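Local coordinates for putative NADH-flavin reductase (Streptococcus pneumoniae TIGR4, PDB 4R01), which probably binds NAD(P)H in a Rossmann fold and, as a putative NADH-flavin reductase, may pass its electrons to a flavin, at residues A[2-8]-A[59-65]; A[16-20]-A[188-192]; A[47-51]-A[79-84]; A[20-26]-A[192-196]; A[144-150]-A[201-207]. All blocks are in the same frame, centred on the assembly; numbering follows the deposited sequence.

Contact 1. Residues A[2-8]-A[59-65]; sequences MKLAVIA and FDAVISA
F59 (chi1 m) lays one face of its ring against the methyl group of A5: CB of A5 stands 3.6 Å from the centroid of the F59 ring, 7° off its normal, a CH-pi contact. Strands 3-7 and 61-64 run parallel, axes 4.7 Å apart at -20°, pairing L4 with A61, A5 with V62, V6 with I63 and I7 with S64. The backbone hydrogen bonds are A5 N to A61 O 3.1 Å, I63 N to A5 O 2.7 Å, I7 N to I63 O 2.9 Å and A65 N to I7 O 3.1 Å. D60 N donates a hydrogen bond to K3 O (2.8 Å), and D60 OD2 accepts one from K3 N (3.1 Å). L4, V6, A61 and I63 face helices 12-24 and 184-196; A5, I7, V62 and S64 share the other face, where I7 CD1 meets V62 CG1 at 3.6 Å. A8 turns to phi/psi 62/53. The strand order 42-45, 27-32, 3-7, 61-64, 94-98, 145-150 is that (3-2-1-4-5-6) of an NAD(P)-binding Rossmann fold.

Contact 2. Residues A[16-20]-A[188-192]; sequences AIVEE and AIGLV
E20, I17 and A188 carry most of this helix-helix contact, in which segments 16-20 and 188-192 cross at -63° with axes 9.1 Å apart. Both are regular helix, with E20 N hydrogen-bonded to A16 O at 3.1 Å and V192 N to A188 O at 2.9 Å. The small A188 permits the closest approach: its CA is 4.8 Å from that of I17, and its CB reaches A16 O at 3.5 Å and I17 CA at 3.9 Å. I17 (chi1 m, chi2 t) sends CD1 to L191 CD1 at 3.9 Å, while its CG2 lies 4.4 Å from V192 CG2. E20 (chi1 t, chi2 p) bends its aliphatic part over the second helix: E20 CB is 3.9 Å from A188 CB and E20 CG 3.7 Å from V192 CG2. E20 OE1 comes to 3.6 Å from I189 CG1, and E20 OE2 forms a salt bridge with R24 NE. Across the segments the contact is van der Waals. Helices 12-24 and 184-196 lie on the same face of the Rossmann sheet, crossing at this steep angle, where I17 and L191 both rest on I63 of strand 61-64 and V98 of strand 94-98.

Contact 3. Residues A[47-51]-A[79-84]; sequences DLFEL and KSIELF
Residues 48-50 of segment 47-51 form a short 3-10 turn, with E50 N hydrogen-bonded to D47 O at 2.9 Å and L51 N to L48 O at 3.2 Å; D47 OD2 accepts from F49 N at 3.2 Å, an Asx turn. Segment 79-84 is alpha helix, with L83 N to K79 O 3.0 Å and F84 N to S80 O 2.8 Å. The nearest CA atoms, those of F49 and L83, are 6.9 Å apart. L83 (chi1 t, chi2 p) pushes CD2 to 3.3 Å from L48 O and 3.6 Å from F49 CA. This joins the connection after strand 42-45 to helix 76-88, on the face of the Rossmann sheet where L48 and F84 both touch I7 of strand 3-7. F49 (chi1 m) turns its ring edge to the helix backbone, CE1 lying 3.4 Å from S80 N. S80 OG is hydrogen-bonded to H77 O. L48 (chi1 t, chi2 p) brings CD1 to 3.4 Å from F84 CZ, and L51 CD1 approaches F84 CE1 at 4.3 Å.

Contact 4. Residues A[20-26]-A[192-196]; sequences EAVKRGH and VDELE
R24 gathers three carboxylates, E20 from its own helix and D193 and E196 from the other, in a salt-bridge network between two helices packed on one face of the Rossmann sheet. The helical parts 20-24 and 192-196 have axes 11.1 Å apart, crossing at -44°; the nearest CA atoms, of A21 and V192, are 6.4 Å apart. R24 (chi1 m, chi2 m) gives NH1 to E196 OE2 at 2.8 Å and to D193 OD1 at 3.0 Å, while its NE reaches E20 OE2 at 2.6 Å in a bent, weak hydrogen bond. D193 OD2 is hydrogen-bonded to Y165 OH. V192 CG1 lies over one face of the guanidinium, 3.3 Å from R24 NH1. Helix 12-24 ends in a Schellman motif: G25 takes phi/psi 111/3, and hydrogen bonds join G25 N to V22 O (2.9 Å) and H26 N to A21 O (3.3 Å). H26 (chi1 m) has ND1 hydrogen-bonded to M2 N, and its NE2 gives a nearly straight hydrogen bond to E196 OE2, 3.2 Å away.

Contact 5. Residues A[144-150]-A[201-207]; sequences LNWTFVS and IKERISL
K202 N to W146 O, at 2.7 Å, is the shortest hydrogen bond of this parallel strand pair in the Rossmann sheet. Then follow I205 N to F148 O, S150 N to I205 O and L207 N to S150 O, each 2.9 Å, whereas F148 N to E203 O is weak at 3.3 Å. The axes of strands 145-150 and 203-207 approach to 4.6 Å at -24°; V149 pairs with I205 (CA-CA 5.1 Å) and S150 with S206 (4.5 Å). K202 leaves the extended conformation at phi/psi 58/43, and N145 centres an inverse gamma turn. Beyond the pair, R204 makes a salt bridge with E170, S150 OG is hydrogen-bonded to G100 O, and T147 OG1 to H200 O. On the face of V149 and I205, V149 CG2 lies 4.1 Å from I205 CG1, and V149 CG1 lies 3.7 Å from L207 CD1. I205 (chi1 p, chi2 t) and L207 also touch L167 of the antiparallel strand 165-168. On the opposite face F148 and R204 (both chi1 t) approach CB to CB at 3.8 Å, both touching L135 of helix 125-138. W146 (chi1 p, chi2 -91°) folds its indole over the backbone of segment 201-207 at K202: CA of K202 sits 3.7 Å from the centroid of the W146 five-membered ring, 16° off the normal, a CH-pi contact.

How the contacts relate
From the N terminus, contact 1 closes a 50-residue loop between two strands of the large sheet. Helix 12-24 lies within that loop, so contacts 2 and 4, which join it to helix 184-196 across 167 and 165 residues, both cross contact 1; they share E20 and V192. Contact 3, closing 27 residues, also crosses contact 1 but lies wholly within the long loops of contacts 2 and 4. Contact 5, closing 50, comes after contacts 1 and 3 and crosses 2 and 4. I63 meets I17, L191 and L195 on one sheet face; I7 meets L48 and F84 on the other. L207 against L191 and I205 against E194 connect contact 5 to the helix pair.

Contact 1. Residues A[2-8]-A[59-65]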
# COMPACT_ATOMS: atom_id res chain seq x y z
N MET A 2 -25.54 31.17 -13.51
CA MET A 2 -26.31 29.99 -13.91
C MET A 2 -27.43 29.70 -12.92
O MET A 2 -27.37 30.10 -11.76
CB MET A 2 -25.39 28.77 -14.02
CG MET A 2 -24.28 28.91 -15.04
SD MET A 2 -23.12 27.52 -15.01
CE MET A 2 -24.18 26.18 -15.57
N LYS A 3 -28.47 29.02 -13.39
CA LYS A 3 -29.55 28.57 -12.52
C LYS A 3 -29.42 27.08 -12.27
O LYS A 3 -29.67 26.26 -13.16
CB LYS A 3 -30.91 28.91 -13.13
CG LYS A 3 -30.94 28.92 -14.65
CD LYS A 3 -32.23 29.53 -15.17
CE LYS A 3 -32.43 30.95 -14.67
NZ LYS A 3 -33.72 31.54 -15.14
N LEU A 4 -29.03 26.73 -11.05
CA LEU A 4 -28.71 25.35 -10.71
C LEU A 4 -29.69 24.75 -9.71
O LEU A 4 -30.17 25.43 -8.80
CB LEU A 4 -27.29 25.26 -10.15
CG LEU A 4 -26.22 25.94 -10.99
CD1 LEU A 4 -24.86 25.86 -10.31
CD2 LEU A 4 -26.17 25.34 -12.38
N ALA A 5 -29.99 23.47 -9.89
CA ALA A 5 -30.80 22.72 -8.94
C ALA A 5 -29.93 21.67 -8.26
O ALA A 5 -29.21 20.92 -8.93
CB ALA A 5 -31.99 22.09 -9.62
N VAL A 6 -30.00 21.61 -6.93
CA VAL A 6 -29.23 20.63 -6.18
C VAL A 6 -30.15 19.71 -5.39
O VAL A 6 -30.80 20.13 -4.44
CB VAL A 6 -28.24 21.31 -5.22
CG1 VAL A 6 -27.48 20.26 -4.42
CG2 VAL A 6 -27.27 22.20 -5.99
N ILE A 7 -30.20 18.45 -5.81
CA ILE A 7 -30.99 17.43 -5.12
C ILE A 7 -30.28 17.01 -3.84
O ILE A 7 -29.06 16.82 -3.84
CB ILE A 7 -31.24 16.20 -6.03
CG1 ILE A 7 -32.41 16.46 -6.98
CG2 ILE A 7 -31.55 14.97 -5.19
CD1 ILE A 7 -32.12 17.43 -8.09
N ALA A 8 -31.05 16.89 -2.76
CA ALA A 8 -30.53 16.56 -1.43
C ALA A 8 -29.55 17.62 -0.94
O ALA A 8 -28.43 17.32 -0.53
CB ALA A 8 -29.87 15.18 -1.43
N PHE A 59 -33.44 25.17 -15.75
CA PHE A 59 -32.16 25.04 -15.08
C PHE A 59 -31.04 24.80 -16.09
O PHE A 59 -31.19 24.03 -17.03
CB PHE A 59 -32.19 23.89 -14.07
CG PHE A 59 -33.00 24.18 -12.84
CD1 PHE A 59 -32.56 25.09 -11.89
CD2 PHE A 59 -34.21 23.53 -12.63
CE1 PHE A 59 -33.31 25.35 -10.76
CE2 PHE A 59 -34.96 23.79 -11.50
CZ PHE A 59 -34.51 24.70 -10.56
N ASP A 60 -29.91 25.48 -15.88
CA ASP A 60 -28.74 25.25 -16.72
C ASP A 60 -28.13 23.89 -16.41
O ASP A 60 -27.65 23.19 -17.30
CB ASP A 60 -27.71 26.36 -16.51
CG ASP A 60 -28.15 27.69 -17.08
OD1 ASP A 60 -28.74 27.69 -18.18
OD2 ASP A 60 -27.92 28.72 -16.42
N ALA A 61 -28.17 23.52 -15.13
CA ALA A 61 -27.63 22.23 -14.71
C ALA A 61 -28.32 21.74 -13.44
O ALA A 61 -28.73 22.53 -12.59
CB ALA A 61 -26.13 22.33 -14.49
N VAL A 62 -28.44 20.42 -13.32
CA VAL A 62 -28.99 19.79 -12.13
C VAL A 62 -27.93 18.91 -11.47
O VAL A 62 -27.40 17.99 -12.09
CB VAL A 62 -30.23 18.95 -12.47
CG1 VAL A 62 -30.63 18.09 -11.28
CG2 VAL A 62 -31.39 19.85 -12.89
N ILE A 63 -27.62 19.21 -10.21
CA ILE A 63 -26.59 18.46 -9.48
C ILE A 63 -27.21 17.57 -8.41
O ILE A 63 -27.80 18.06 -7.45
CB ILE A 63 -25.56 19.39 -8.80
CG1 ILE A 63 -24.88 20.30 -9.83
CG2 ILE A 63 -24.53 18.58 -8.04
CD1 ILE A 63 -25.54 21.65 -9.99
N SER A 64 -27.08 16.26 -8.58
CA SER A 64 -27.62 15.33 -7.60
C SER A 64 -26.56 14.92 -6.59
O SER A 64 -25.54 14.32 -6.93
CB SER A 64 -28.18 14.09 -8.29
OG SER A 64 -28.62 13.15 -7.33
N ALA A 65 -26.81 15.28 -5.33
CA ALA A 65 -25.95 14.89 -4.23
C ALA A 65 -26.69 13.86 -3.38
O ALA A 65 -26.49 13.78 -2.17
CB ALA A 65 -25.56 16.10 -3.40
O HOH W 1 -25.91 15.75 -0.15

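Contact 2. Residues A[16-20]-A[188-192]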
# COMPACT_ATOMS: atom_id res chain seq x y z
N ALA A 16 -22.59 21.76 0.75
CA ALA A 16 -21.24 22.18 0.40
C ALA A 16 -21.25 22.78 -1.00
O ALA A 16 -20.69 23.85 -1.23
CB ALA A 16 -20.27 21.02 0.49
N ILE A 17 -21.93 22.10 -1.91
CA ILE A 17 -22.04 22.56 -3.29
C ILE A 17 -22.93 23.80 -3.39
O ILE A 17 -22.63 24.73 -4.14
CB ILE A 17 -22.61 21.45 -4.20
CG1 ILE A 17 -21.74 20.19 -4.10
CG2 ILE A 17 -22.67 21.92 -5.65
CD1 ILE A 17 -22.24 19.03 -4.93
N VAL A 18 -24.02 23.81 -2.63
CA VAL A 18 -24.92 24.96 -2.60
C VAL A 18 -24.19 26.21 -2.13
O VAL A 18 -24.22 27.24 -2.81
CB VAL A 18 -26.14 24.71 -1.67
CG1 VAL A 18 -26.90 26.02 -1.43
CG2 VAL A 18 -27.06 23.66 -2.27
N GLU A 19 -23.53 26.10 -0.99
CA GLU A 19 -22.81 27.23 -0.41
C GLU A 19 -21.72 27.75 -1.34
O GLU A 19 -21.51 28.96 -1.45
CB GLU A 19 -22.19 26.83 0.94
CG GLU A 19 -21.40 27.94 1.61
CD GLU A 19 -20.96 27.56 3.01
OE1 GLU A 19 -21.59 26.67 3.62
OE2 GLU A 19 -19.97 28.16 3.51
N GLU A 20 -21.04 26.83 -2.02
CA GLU A 20 -20.01 27.21 -2.98
C GLU A 20 -20.62 27.90 -4.19
O GLU A 20 -20.14 28.95 -4.62
CB GLU A 20 -19.19 25.99 -3.41
CG GLU A 20 -18.17 26.28 -4.51
CD GLU A 20 -17.04 27.19 -4.05
OE1 GLU A 20 -16.74 27.21 -2.84
OE2 GLU A 20 -16.46 27.89 -4.90
N ALA A 188 -16.43 20.59 -3.73
CA ALA A 188 -17.46 21.50 -4.23
C ALA A 188 -16.84 22.52 -5.18
O ALA A 188 -17.42 22.82 -6.23
CB ALA A 188 -18.15 22.21 -3.07
N ILE A 189 -15.67 23.02 -4.82
CA ILE A 189 -14.95 23.97 -5.67
C ILE A 189 -14.69 23.37 -7.05
O ILE A 189 -14.95 24.01 -8.07
CB ILE A 189 -13.62 24.40 -5.03
CG1 ILE A 189 -13.88 25.17 -3.73
CG2 ILE A 189 -12.82 25.26 -6.00
CD1 ILE A 189 -12.62 25.68 -3.06
N GLY A 190 -14.19 22.14 -7.07
CA GLY A 190 -13.89 21.47 -8.32
C GLY A 190 -15.14 21.19 -9.14
O GLY A 190 -15.13 21.34 -10.37
N LEU A 191 -16.21 20.80 -8.47
CA LEU A 191 -17.46 20.48 -9.14
C LEU A 191 -18.10 21.72 -9.79
O LEU A 191 -18.60 21.65 -10.91
CB LEU A 191 -18.43 19.82 -8.16
CG LEU A 191 -19.72 19.20 -8.73
CD1 LEU A 191 -20.09 17.96 -7.95
CD2 LEU A 191 -20.86 20.20 -8.71
N VAL A 192 -18.08 22.84 -9.08
CA VAL A 192 -18.64 24.08 -9.61
C VAL A 192 -17.77 24.63 -10.74
O VAL A 192 -18.26 25.27 -11.67
CB VAL A 192 -18.81 25.15 -8.50
CG1 VAL A 192 -19.36 26.45 -9.07
CG2 VAL A 192 -19.73 24.63 -7.41

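Contact 3. Residues A[47-51]-A[79-84]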
# COMPACT_ATOMS: atom_id res chain seq x y z
N ASP A 47 -40.39 14.86 -2.55
CA ASP A 47 -39.67 13.60 -2.61
C ASP A 47 -39.00 13.49 -3.97
O ASP A 47 -39.62 13.78 -5.00
CB ASP A 47 -40.59 12.41 -2.36
CG ASP A 47 -39.83 11.10 -2.29
OD1 ASP A 47 -39.27 10.79 -1.22
OD2 ASP A 47 -39.80 10.38 -3.31
N LEU A 48 -37.74 13.07 -3.96
CA LEU A 48 -36.93 12.98 -5.17
C LEU A 48 -37.63 12.25 -6.32
O LEU A 48 -37.68 12.74 -7.44
CB LEU A 48 -35.61 12.28 -4.86
CG LEU A 48 -34.72 11.95 -6.06
CD1 LEU A 48 -34.36 13.23 -6.79
CD2 LEU A 48 -33.48 11.20 -5.63
N PHE A 49 -38.19 11.08 -6.02
CA PHE A 49 -38.78 10.23 -7.05
C PHE A 49 -40.20 10.65 -7.41
O PHE A 49 -40.90 9.93 -8.12
CB PHE A 49 -38.75 8.77 -6.60
CG PHE A 49 -37.36 8.25 -6.35
CD1 PHE A 49 -36.60 7.76 -7.39
CD2 PHE A 49 -36.82 8.28 -5.08
CE1 PHE A 49 -35.32 7.28 -7.16
CE2 PHE A 49 -35.55 7.81 -4.84
CZ PHE A 49 -34.79 7.31 -5.89
N GLU A 50 -40.61 11.82 -6.93
CA GLU A 50 -41.90 12.38 -7.29
C GLU A 50 -41.71 13.63 -8.14
O GLU A 50 -42.67 14.32 -8.47
CB GLU A 50 -42.73 12.69 -6.04
CG GLU A 50 -43.60 11.53 -5.58
CD GLU A 50 -43.88 11.57 -4.09
OE1 GLU A 50 -43.65 12.63 -3.47
OE2 GLU A 50 -44.32 10.54 -3.55
N LEU A 51 -40.46 13.91 -8.49
CA LEU A 51 -40.14 15.05 -9.33
C LEU A 51 -40.69 14.88 -10.74
O LEU A 51 -40.77 13.76 -11.26
CB LEU A 51 -38.62 15.27 -9.40
CG LEU A 51 -37.92 15.83 -8.16
CD1 LEU A 51 -36.42 15.78 -8.35
CD2 LEU A 51 -38.38 17.25 -7.87
N LYS A 79 -32.22 3.87 -9.42
CA LYS A 79 -33.56 4.33 -9.76
C LYS A 79 -33.58 5.83 -9.97
O LYS A 79 -34.35 6.33 -10.79
CB LYS A 79 -34.56 3.93 -8.67
CG LYS A 79 -36.01 4.01 -9.11
CD LYS A 79 -36.96 3.86 -7.93
CE LYS A 79 -38.42 3.94 -8.38
NZ LYS A 79 -39.35 4.25 -7.26
N SER A 80 -32.73 6.55 -9.24
CA SER A 80 -32.65 8.00 -9.38
C SER A 80 -32.13 8.38 -10.77
O SER A 80 -32.64 9.31 -11.39
CB SER A 80 -31.76 8.61 -8.29
OG SER A 80 -30.41 8.21 -8.46
N ILE A 81 -31.13 7.64 -11.24
CA ILE A 81 -30.59 7.85 -12.58
C ILE A 81 -31.66 7.64 -13.64
O ILE A 81 -31.83 8.47 -14.53
CB ILE A 81 -29.42 6.90 -12.86
CG1 ILE A 81 -28.27 7.16 -11.89
CG2 ILE A 81 -28.95 7.05 -14.30
CD1 ILE A 81 -27.74 8.57 -11.93
N GLU A 82 -32.38 6.53 -13.53
CA GLU A 82 -33.45 6.21 -14.47
C GLU A 82 -34.50 7.31 -14.47
O GLU A 82 -35.02 7.68 -15.52
CB GLU A 82 -34.09 4.87 -14.10
CG GLU A 82 -34.62 4.09 -15.29
CD GLU A 82 -33.52 3.43 -16.10
OE1 GLU A 82 -32.80 2.58 -15.54
OE2 GLU A 82 -33.36 3.78 -17.29
N LEU A 83 -34.80 7.84 -13.29
CA LEU A 83 -35.76 8.93 -13.14
C LEU A 83 -35.26 10.22 -13.78
O LEU A 83 -35.98 10.85 -14.55
CB LEU A 83 -36.07 9.17 -11.66
CG LEU A 83 -36.79 10.49 -11.38
CD1 LEU A 83 -38.24 10.43 -11.82
CD2 LEU A 83 -36.68 10.86 -9.91
N PHE A 84 -34.04 10.61 -13.44
CA PHE A 84 -33.47 11.85 -13.95
C PHE A 84 -33.33 11.82 -15.46
O PHE A 84 -33.54 12.84 -16.13
CB PHE A 84 -32.13 12.13 -13.29
CG PHE A 84 -32.24 12.81 -11.96
CD1 PHE A 84 -32.78 14.08 -11.87
CD2 PHE A 84 -31.80 12.18 -10.81
CE1 PHE A 84 -32.89 14.71 -10.65
CE2 PHE A 84 -31.90 12.81 -9.58
CZ PHE A 84 -32.45 14.08 -9.51

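Contact 4. Residues A[20-26]-A[192-196]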
# COMPACT_ATOMS: atom_id res chain seq x y z
N GLU A 20 -21.04 26.83 -2.02
CA GLU A 20 -20.01 27.21 -2.98
C GLU A 20 -20.62 27.90 -4.19
O GLU A 20 -20.14 28.95 -4.62
CB GLU A 20 -19.19 25.99 -3.41
CG GLU A 20 -18.17 26.28 -4.51
CD GLU A 20 -17.04 27.19 -4.05
OE1 GLU A 20 -16.74 27.21 -2.84
OE2 GLU A 20 -16.46 27.89 -4.90
N ALA A 21 -21.68 27.31 -4.74
CA ALA A 21 -22.33 27.85 -5.93
C ALA A 21 -22.98 29.21 -5.66
O ALA A 21 -23.00 30.08 -6.53
CB ALA A 21 -23.36 26.87 -6.46
N VAL A 22 -23.51 29.38 -4.45
CA VAL A 22 -24.13 30.64 -4.07
C VAL A 22 -23.08 31.75 -4.02
O VAL A 22 -23.32 32.86 -4.50
CB VAL A 22 -24.85 30.53 -2.70
CG1 VAL A 22 -25.06 31.91 -2.08
CG2 VAL A 22 -26.18 29.81 -2.85
N LYS A 23 -21.93 31.42 -3.48
CA LYS A 23 -20.83 32.34 -3.35
C LYS A 23 -20.37 32.82 -4.72
O LYS A 23 -19.97 33.94 -4.86
CB LYS A 23 -19.71 31.66 -2.62
CG LYS A 23 -19.11 32.45 -1.48
CD LYS A 23 -17.69 31.98 -1.16
CE LYS A 23 -16.65 32.54 -2.13
NZ LYS A 23 -15.26 32.45 -1.64
N ARG A 24 -20.41 31.95 -5.70
CA ARG A 24 -20.00 32.26 -7.07
C ARG A 24 -20.99 33.23 -7.72
O ARG A 24 -20.65 33.92 -8.69
CB ARG A 24 -19.89 30.99 -7.91
CG ARG A 24 -18.93 29.94 -7.35
CD ARG A 24 -17.47 30.28 -7.61
NE ARG A 24 -16.58 29.22 -7.17
CZ ARG A 24 -16.14 28.23 -7.94
NH1 ARG A 24 -16.50 28.16 -9.21
NH2 ARG A 24 -15.33 27.30 -7.44
N GLY A 25 -22.21 33.27 -7.20
CA GLY A 25 -23.21 34.22 -7.67
C GLY A 25 -24.37 33.60 -8.43
O GLY A 25 -25.25 34.32 -8.92
N HIS A 26 -24.39 32.28 -8.53
CA HIS A 26 -25.46 31.58 -9.23
C HIS A 26 -26.73 31.55 -8.39
O HIS A 26 -26.67 31.60 -7.16
CB HIS A 26 -25.03 30.15 -9.58
CG HIS A 26 -23.70 30.07 -10.27
ND1 HIS A 26 -23.57 30.18 -11.63
CD2 HIS A 26 -22.45 29.89 -9.78
CE1 HIS A 26 -22.29 30.08 -11.96
NE2 HIS A 26 -21.60 29.90 -10.85
N VAL A 192 -18.08 22.84 -9.08
CA VAL A 192 -18.64 24.08 -9.61
C VAL A 192 -17.77 24.63 -10.74
O VAL A 192 -18.26 25.27 -11.67
CB VAL A 192 -18.81 25.15 -8.50
CG1 VAL A 192 -19.36 26.45 -9.07
CG2 VAL A 192 -19.73 24.63 -7.41
N ASP A 193 -16.46 24.36 -10.67
CA ASP A 193 -15.56 24.73 -11.75
C ASP A 193 -15.94 24.00 -13.04
O ASP A 193 -15.89 24.58 -14.13
CB ASP A 193 -14.10 24.41 -11.39
CG ASP A 193 -13.53 25.39 -10.38
OD1 ASP A 193 -14.18 26.42 -10.11
OD2 ASP A 193 -12.42 25.13 -9.87
N GLU A 194 -16.32 22.74 -12.91
CA GLU A 194 -16.76 21.95 -14.05
C GLU A 194 -18.12 22.45 -14.55
O GLU A 194 -18.50 22.21 -15.69
CB GLU A 194 -16.83 20.46 -13.67
CG GLU A 194 -17.42 19.54 -14.73
CD GLU A 194 -16.61 19.52 -16.01
OE1 GLU A 194 -15.37 19.66 -15.94
OE2 GLU A 194 -17.22 19.38 -17.10
N LEU A 195 -18.84 23.18 -13.70
CA LEU A 195 -20.11 23.78 -14.11
C LEU A 195 -19.87 25.06 -14.89
O LEU A 195 -20.48 25.29 -15.93
CB LEU A 195 -20.99 24.05 -12.89
CG LEU A 195 -21.65 22.82 -12.28
CD1 LEU A 195 -22.38 23.19 -11.00
CD2 LEU A 195 -22.61 22.21 -13.29
N GLU A 196 -18.97 25.89 -14.38
CA GLU A 196 -18.61 27.14 -15.04
C GLU A 196 -17.74 26.90 -16.27
O GLU A 196 -18.02 27.42 -17.36
CB GLU A 196 -17.88 28.05 -14.05
CG GLU A 196 -18.77 28.63 -12.95
CD GLU A 196 -17.96 29.36 -11.89
OE1 GLU A 196 -16.86 29.83 -12.22
OE2 GLU A 196 -18.42 29.44 -10.73

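Contact 5. Residues A[144-150]-A[201-207]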
# COMPACT_ATOMS: atom_id res chain seq x y z
N LEU A 144 -28.39 12.01 -22.84
CA LEU A 144 -28.31 12.71 -21.57
C LEU A 144 -26.93 13.34 -21.39
O LEU A 144 -25.91 12.66 -21.50
CB LEU A 144 -28.60 11.76 -20.40
CG LEU A 144 -28.58 12.38 -19.01
CD1 LEU A 144 -29.67 13.44 -18.87
CD2 LEU A 144 -28.73 11.31 -17.94
N ASN A 145 -26.91 14.64 -21.12
CA ASN A 145 -25.66 15.35 -20.88
C ASN A 145 -25.19 15.17 -19.44
O ASN A 145 -25.26 16.10 -18.64
CB ASN A 145 -25.81 16.84 -21.20
CG ASN A 145 -26.12 17.08 -22.66
OD1 ASN A 145 -25.68 16.34 -23.54
ND2 ASN A 145 -26.89 18.13 -22.93
N TRP A 146 -24.70 13.97 -19.13
CA TRP A 146 -24.34 13.63 -17.76
C TRP A 146 -22.85 13.79 -17.49
O TRP A 146 -22.03 13.73 -18.40
CB TRP A 146 -24.77 12.19 -17.44
CG TRP A 146 -24.12 11.15 -18.31
CD1 TRP A 146 -24.59 10.67 -19.50
CD2 TRP A 146 -22.88 10.48 -18.06
NE1 TRP A 146 -23.72 9.73 -20.00
CE2 TRP A 146 -22.67 9.59 -19.14
CE3 TRP A 146 -21.93 10.53 -17.04
CZ2 TRP A 146 -21.54 8.77 -19.22
CZ3 TRP A 146 -20.82 9.71 -17.12
CH2 TRP A 146 -20.63 8.84 -18.20
N THR A 147 -22.52 14.01 -16.22
CA THR A 147 -21.13 14.03 -15.78
C THR A 147 -21.02 13.45 -14.38
O THR A 147 -21.51 14.04 -13.41
CB THR A 147 -20.53 15.45 -15.81
OG1 THR A 147 -20.55 15.95 -17.16
CG2 THR A 147 -19.09 15.43 -15.32
N PHE A 148 -20.37 12.29 -14.28
CA PHE A 148 -20.15 11.62 -13.00
C PHE A 148 -18.90 12.19 -12.34
O PHE A 148 -17.81 12.15 -12.92
CB PHE A 148 -20.00 10.11 -13.22
CG PHE A 148 -20.33 9.29 -12.00
CD1 PHE A 148 -21.65 9.04 -11.65
CD2 PHE A 148 -19.32 8.74 -11.23
CE1 PHE A 148 -21.96 8.28 -10.54
CE2 PHE A 148 -19.62 7.97 -10.12
CZ PHE A 148 -20.94 7.74 -9.78
N VAL A 149 -19.04 12.72 -11.14
CA VAL A 149 -17.91 13.35 -10.47
C VAL A 149 -17.43 12.53 -9.27
O VAL A 149 -17.94 12.69 -8.16
CB VAL A 149 -18.24 14.78 -10.01
CG1 VAL A 149 -17.00 15.47 -9.47
CG2 VAL A 149 -18.83 15.57 -11.17
N SER A 150 -16.46 11.66 -9.51
CA SER A 150 -15.89 10.84 -8.45
C SER A 150 -15.03 11.66 -7.50
O SER A 150 -14.20 12.45 -7.94
CB SER A 150 -15.07 9.69 -9.04
OG SER A 150 -15.91 8.67 -9.56
N ILE A 201 -18.56 16.22 -21.00
CA ILE A 201 -19.95 15.82 -21.16
C ILE A 201 -20.04 14.33 -21.49
O ILE A 201 -19.27 13.83 -22.32
CB ILE A 201 -20.65 16.64 -22.26
CG1 ILE A 201 -20.39 18.13 -22.05
CG2 ILE A 201 -22.14 16.34 -22.28
CD1 ILE A 201 -20.83 18.65 -20.69
N LYS A 202 -20.96 13.63 -20.83
CA LYS A 202 -21.15 12.19 -20.99
C LYS A 202 -19.88 11.41 -20.65
O LYS A 202 -19.51 10.47 -21.35
CB LYS A 202 -21.60 11.85 -22.41
CG LYS A 202 -22.87 12.57 -22.85
CD LYS A 202 -23.30 12.12 -24.23
CE LYS A 202 -24.41 12.98 -24.78
NZ LYS A 202 -24.82 12.52 -26.13
N GLU A 203 -19.21 11.81 -19.57
CA GLU A 203 -18.04 11.09 -19.09
C GLU A 203 -17.82 11.36 -17.60
O GLU A 203 -18.48 12.23 -17.02
CB GLU A 203 -16.80 11.48 -19.89
CG GLU A 203 -16.56 12.97 -20.02
CD GLU A 203 -15.25 13.30 -20.71
OE1 GLU A 203 -14.18 12.95 -20.15
OE2 GLU A 203 -15.28 13.90 -21.81
N ARG A 204 -16.92 10.60 -16.99
CA ARG A 204 -16.64 10.79 -15.57
C ARG A 204 -15.31 11.48 -15.32
O ARG A 204 -14.28 11.12 -15.91
CB ARG A 204 -16.63 9.45 -14.83
CG ARG A 204 -15.95 9.59 -13.47
CD ARG A 204 -15.84 8.31 -12.72
NE ARG A 204 -15.02 7.32 -13.40
CZ ARG A 204 -14.80 6.11 -12.91
NH1 ARG A 204 -15.32 5.79 -11.73
NH2 ARG A 204 -14.05 5.24 -13.57
N ILE A 205 -15.33 12.47 -14.43
CA ILE A 205 -14.12 13.08 -13.93
C ILE A 205 -13.91 12.70 -12.47
O ILE A 205 -14.83 12.20 -11.82
CB ILE A 205 -14.17 14.61 -14.06
CG1 ILE A 205 -15.38 15.16 -13.31
CG2 ILE A 205 -14.21 15.01 -15.53
CD1 ILE A 205 -15.51 16.66 -13.39
N SER A 206 -12.71 12.95 -11.96
CA SER A 206 -12.42 12.68 -10.55
C SER A 206 -11.66 13.85 -9.93
O SER A 206 -10.93 14.57 -10.62
CB SER A 206 -11.61 11.38 -10.41
OG SER A 206 -10.44 11.42 -11.19
N LEU A 207 -11.84 14.03 -8.62
CA LEU A 207 -11.24 15.16 -7.92
C LEU A 207 -10.43 14.70 -6.71
O LEU A 207 -10.74 13.67 -6.11
CB LEU A 207 -12.32 16.15 -7.48
CG LEU A 207 -13.12 16.80 -8.61
CD1 LEU A 207 -14.30 17.59 -8.06
CD2 LEU A 207 -12.20 17.71 -9.42